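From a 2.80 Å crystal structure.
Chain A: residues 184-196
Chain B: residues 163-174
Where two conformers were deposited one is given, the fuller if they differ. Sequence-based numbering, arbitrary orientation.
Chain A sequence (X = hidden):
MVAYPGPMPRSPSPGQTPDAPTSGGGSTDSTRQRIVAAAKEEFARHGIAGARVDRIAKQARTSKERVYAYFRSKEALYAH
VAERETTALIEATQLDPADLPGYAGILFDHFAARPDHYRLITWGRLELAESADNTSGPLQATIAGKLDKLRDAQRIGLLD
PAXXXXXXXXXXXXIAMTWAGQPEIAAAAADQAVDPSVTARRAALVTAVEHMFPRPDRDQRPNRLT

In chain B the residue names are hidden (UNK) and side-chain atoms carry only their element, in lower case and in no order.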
# COMPACT_ATOMS: atom_id res chain seq x y z
N GLU A 184 -8.20 6.54 -3.17
CA GLU A 184 -8.85 7.84 -2.98
C GLU A 184 -8.45 8.83 -4.09
O GLU A 184 -9.32 9.31 -4.80
CB GLU A 184 -8.56 8.41 -1.57
CG GLU A 184 -7.12 8.91 -1.29
CD GLU A 184 -6.04 7.87 -1.54
OE1 GLU A 184 -5.04 8.20 -2.22
OE2 GLU A 184 -6.19 6.72 -1.07
N ILE A 185 -7.15 9.08 -4.29
CA ILE A 185 -6.65 9.84 -5.45
C ILE A 185 -7.07 9.16 -6.76
O ILE A 185 -7.48 9.85 -7.70
CB ILE A 185 -5.09 10.02 -5.42
CG1 ILE A 185 -4.62 10.68 -4.12
CG2 ILE A 185 -4.59 10.84 -6.62
CD1 ILE A 185 -3.12 10.44 -3.78
N ALA A 186 -6.97 7.83 -6.83
CA ALA A 186 -7.43 7.10 -8.01
C ALA A 186 -8.87 7.50 -8.35
O ALA A 186 -9.19 7.70 -9.51
CB ALA A 186 -7.31 5.59 -7.83
N ALA A 187 -9.71 7.66 -7.33
CA ALA A 187 -11.09 8.14 -7.56
C ALA A 187 -11.11 9.54 -8.22
O ALA A 187 -11.76 9.73 -9.25
CB ALA A 187 -11.92 8.11 -6.27
N ALA A 188 -10.36 10.48 -7.62
CA ALA A 188 -10.26 11.86 -8.13
C ALA A 188 -9.68 11.88 -9.53
O ALA A 188 -10.03 12.73 -10.34
CB ALA A 188 -9.42 12.73 -7.19
N ALA A 189 -8.79 10.93 -9.79
CA ALA A 189 -8.12 10.79 -11.08
C ALA A 189 -9.14 10.72 -12.19
O ALA A 189 -8.83 11.09 -13.32
CB ALA A 189 -7.24 9.54 -11.08
N ALA A 190 -10.35 10.28 -11.84
CA ALA A 190 -11.49 10.08 -12.74
C ALA A 190 -11.49 11.07 -13.90
O ALA A 190 -11.11 10.73 -15.01
CB ALA A 190 -12.81 10.17 -11.97
N ASP A 191 -11.91 12.30 -13.63
CA ASP A 191 -11.88 13.32 -14.67
C ASP A 191 -11.12 14.54 -14.17
O ASP A 191 -11.38 15.65 -14.62
CB ASP A 191 -13.30 13.68 -15.20
CG ASP A 191 -14.36 13.81 -14.08
OD1 ASP A 191 -14.06 13.43 -12.91
OD2 ASP A 191 -15.48 14.29 -14.38
N GLN A 192 -10.20 14.29 -13.25
CA GLN A 192 -9.17 15.26 -12.89
C GLN A 192 -7.88 15.04 -13.71
O GLN A 192 -6.94 15.84 -13.62
CB GLN A 192 -8.87 15.21 -11.38
CG GLN A 192 -9.71 16.16 -10.53
CD GLN A 192 -9.00 17.47 -10.14
OE1 GLN A 192 -8.27 18.08 -10.93
NE2 GLN A 192 -9.23 17.92 -8.91
N ALA A 193 -7.82 13.96 -14.49
CA ALA A 193 -6.62 13.66 -15.29
C ALA A 193 -6.77 14.25 -16.67
O ALA A 193 -7.85 14.14 -17.26
CB ALA A 193 -6.40 12.18 -15.37
N VAL A 194 -5.71 14.86 -17.19
CA VAL A 194 -5.70 15.36 -18.56
C VAL A 194 -5.95 14.22 -19.55
O VAL A 194 -6.77 14.36 -20.44
CB VAL A 194 -4.39 16.06 -18.94
CG1 VAL A 194 -4.49 16.67 -20.32
CG2 VAL A 194 -4.05 17.12 -17.92
N ASP A 195 -5.26 13.10 -19.38
CA ASP A 195 -5.44 11.92 -20.22
C ASP A 195 -5.84 10.75 -19.31
O ASP A 195 -4.99 10.15 -18.66
CB ASP A 195 -4.14 11.63 -20.97
CG ASP A 195 -4.19 10.36 -21.82
OD1 ASP A 195 -5.07 9.48 -21.62
OD2 ASP A 195 -3.32 10.23 -22.71
N PRO A 196 -7.15 10.44 -19.24
CA PRO A 196 -7.68 9.40 -18.34
C PRO A 196 -7.13 7.99 -18.62
O PRO A 196 -7.03 7.15 -17.70
CB PRO A 196 -9.20 9.45 -18.58
CG PRO A 196 -9.45 10.75 -19.23
CD PRO A 196 -8.22 11.07 -20.03
N UNK B 163 4.36 16.78 -16.37
CA UNK B 163 3.68 15.85 -15.44
C UNK B 163 2.21 16.15 -15.27
O UNK B 163 1.81 17.31 -15.22
c UNK B 163 4.27 15.93 -14.04
c UNK B 163 6.31 11.75 -13.85
c UNK B 163 7.55 14.21 -13.73
c UNK B 163 5.52 12.89 -13.93
c UNK B 163 5.66 15.50 -13.91
c UNK B 163 6.14 14.15 -13.86
c UNK B 163 7.73 11.84 -13.72
c UNK B 163 6.75 16.30 -13.80
c UNK B 163 8.36 13.06 -13.65
n UNK B 163 7.89 15.53 -13.70
N UNK B 164 1.40 15.12 -15.13
CA UNK B 164 0.07 15.37 -14.65
C UNK B 164 0.10 15.45 -13.13
O UNK B 164 0.56 14.54 -12.45
c UNK B 164 -0.90 14.29 -15.09
c UNK B 164 -2.34 14.76 -15.07
o UNK B 164 -2.86 15.18 -14.00
o UNK B 164 -2.95 14.69 -16.16
N UNK B 165 -0.40 16.58 -12.59
CA UNK B 165 -0.54 16.75 -11.17
C UNK B 165 -1.04 15.47 -10.51
O UNK B 165 -0.46 15.00 -9.53
c UNK B 165 -1.61 17.84 -11.09
c UNK B 165 -0.85 17.76 -13.33
c UNK B 165 -1.30 18.68 -12.24
N UNK B 166 -2.12 14.92 -11.07
CA UNK B 166 -2.72 13.67 -10.62
C UNK B 166 -1.65 12.59 -10.38
O UNK B 166 -1.63 11.96 -9.33
c UNK B 166 -4.33 11.81 -11.32
c UNK B 166 -5.01 14.15 -11.57
c UNK B 166 -3.83 13.20 -11.62
N UNK B 167 -0.76 12.41 -11.34
CA UNK B 167 0.31 11.42 -11.19
C UNK B 167 1.32 11.83 -10.10
O UNK B 167 1.77 10.97 -9.31
c UNK B 167 0.07 10.51 -13.58
o UNK B 167 -0.50 9.42 -13.31
c UNK B 167 1.01 11.15 -12.54
o UNK B 167 -0.09 11.08 -14.70
N UNK B 168 1.66 13.11 -10.04
CA UNK B 168 2.66 13.63 -9.10
C UNK B 168 2.21 13.37 -7.65
O UNK B 168 2.97 12.82 -6.84
c UNK B 168 3.36 15.40 -10.76
c UNK B 168 3.94 15.68 -8.35
c UNK B 168 2.92 15.15 -9.34
N UNK B 169 0.98 13.75 -7.36
CA UNK B 169 0.41 13.59 -6.03
C UNK B 169 0.38 12.12 -5.59
O UNK B 169 0.96 11.76 -4.56
c UNK B 169 -1.65 14.17 -4.61
c UNK B 169 -0.98 14.20 -5.98
c UNK B 169 -3.17 14.41 -4.68
c UNK B 169 -0.97 15.18 -3.71
N UNK B 170 -0.29 11.28 -6.39
CA UNK B 170 -0.40 9.84 -6.14
C UNK B 170 0.95 9.18 -5.88
O UNK B 170 1.13 8.52 -4.84
c UNK B 170 -1.07 9.19 -7.31
N UNK B 171 1.87 9.35 -6.82
CA UNK B 171 3.22 8.81 -6.71
C UNK B 171 3.91 9.17 -5.39
O UNK B 171 4.35 8.28 -4.64
c UNK B 171 3.69 8.74 -9.25
c UNK B 171 4.04 7.23 -9.41
c UNK B 171 4.26 9.60 -10.38
c UNK B 171 4.10 9.29 -7.87
N UNK B 172 3.99 10.45 -5.11
CA UNK B 172 4.71 10.88 -3.93
C UNK B 172 4.11 10.30 -2.61
O UNK B 172 4.84 9.81 -1.74
c UNK B 172 5.75 14.31 -5.35
c UNK B 172 5.68 12.83 -5.14
c UNK B 172 5.53 12.86 -2.62
c UNK B 172 4.85 12.40 -3.92
N UNK B 173 2.79 10.35 -2.48
CA UNK B 173 2.10 9.59 -1.47
C UNK B 173 2.45 8.10 -1.37
O UNK B 173 2.61 7.58 -0.26
c UNK B 173 0.11 10.99 -1.11
o UNK B 173 -0.41 10.97 0.01
c UNK B 173 0.62 9.74 -1.69
n UNK B 173 0.28 12.11 -1.81
N UNK B 174 2.53 7.42 -2.51
CA UNK B 174 2.91 6.01 -2.53
C UNK B 174 4.27 5.80 -1.94
O UNK B 174 4.39 5.15 -0.92
c UNK B 174 1.73 4.66 -4.25
n UNK B 174 0.41 3.45 -2.63
c UNK B 174 1.52 3.45 -3.36
o UNK B 174 2.29 2.50 -3.38
c UNK B 174 2.92 5.44 -3.94

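Position 163 has ten side-chain atoms: one carbon, then fused five- and six-membered rings holding eight carbons and one nitrogen. That is an indole. It lies out of reach of this stretch of chain A. The residue is B:Trp163.

Position 164 has two carbons, the second carrying two oxygens. One oxygen lies 3.0 Å from the backbone N of A:Val194, and the other lies 3.0 Å from the backbone N of position 166. A short carboxylate fits: B:Asp164. Its OD2 accepts the hydrogen bond from A:Val194 N, and its OD1 caps the helix that follows.

Position 165 has three carbons that close a ring onto the backbone N. Only proline does this, so it is B:Pro165. It opens the helix and makes no contact with this stretch of chain A.

Position 166 has three carbons, one carrying the other two. One branch carbon is 3.7 Å from CB of A:Ala189, and the other is 3.3 Å from O of A:Gln192. Branching at CB with no oxygen gives B:Val166. The atoms are CG1 and CG2 respectively.

Position 167 has two carbons, the second carrying two oxygens. It touches nothing on this stretch of chain A. The residue is B:Asp167, and both its carboxylate oxygens are hydrogen-bonded elsewhere in the structure.

Position 168 has three carbons, forked at the first, and is out of reach of this stretch of chain A. It is B:Val168.

Position 169 has four carbons, forked at the second. One terminal carbon lies 4.0 Å from CG1 of A:Ile185. This is B:Leu169, and the atom is CD2.

Position 170 has a single carbon, CB, 3.9 Å from CG2 of A:Ile185. It is B:Ala170. Its CA comes closer still, 3.7 Å from CD1 of A:Ile185.

Position 171 has four carbons, forked at the second. Its CA-to-CB bond points away from this stretch of chain A, and it makes no contact there. It is B:Leu171.

Position 172 has four carbons, forked at the first, with one arm two carbons long. That pattern is isoleucine, B:Ile172. It is out of reach of this stretch of chain A.

Position 173 has two carbons, the second carrying one oxygen and one nitrogen. That second carbon is 4.2 Å from CD1 of A:Ile185. It is B:Asn173. Its ND2 donates to O of B:Leu169 at 2.9 Å, one turn back.

Position 174 has three carbons, the third carrying one oxygen and one nitrogen. It is B:Gln174, out of reach of this stretch of chain A.

The two helices run nearly antiparallel, at 174°, with axes 10.1 Å apart at closest approach. A:Ile185 is the knob, set among B:Val166, B:Leu169, B:Ala170 and B:Asn173. Farther along, B:Val166 packs on A:Ala189 and A:Gln192. Beyond the chain A helix, B:Asp164 ties down the loop: the bond from A:Val194 N to its OD2 is the one hydrogen bond across the stretches. The same carboxylate thus serves its own helix and the neighbouring chain, while apolar packing makes up much of the remaining contact.

Chain B 163-174: WDPVDVLALINQ
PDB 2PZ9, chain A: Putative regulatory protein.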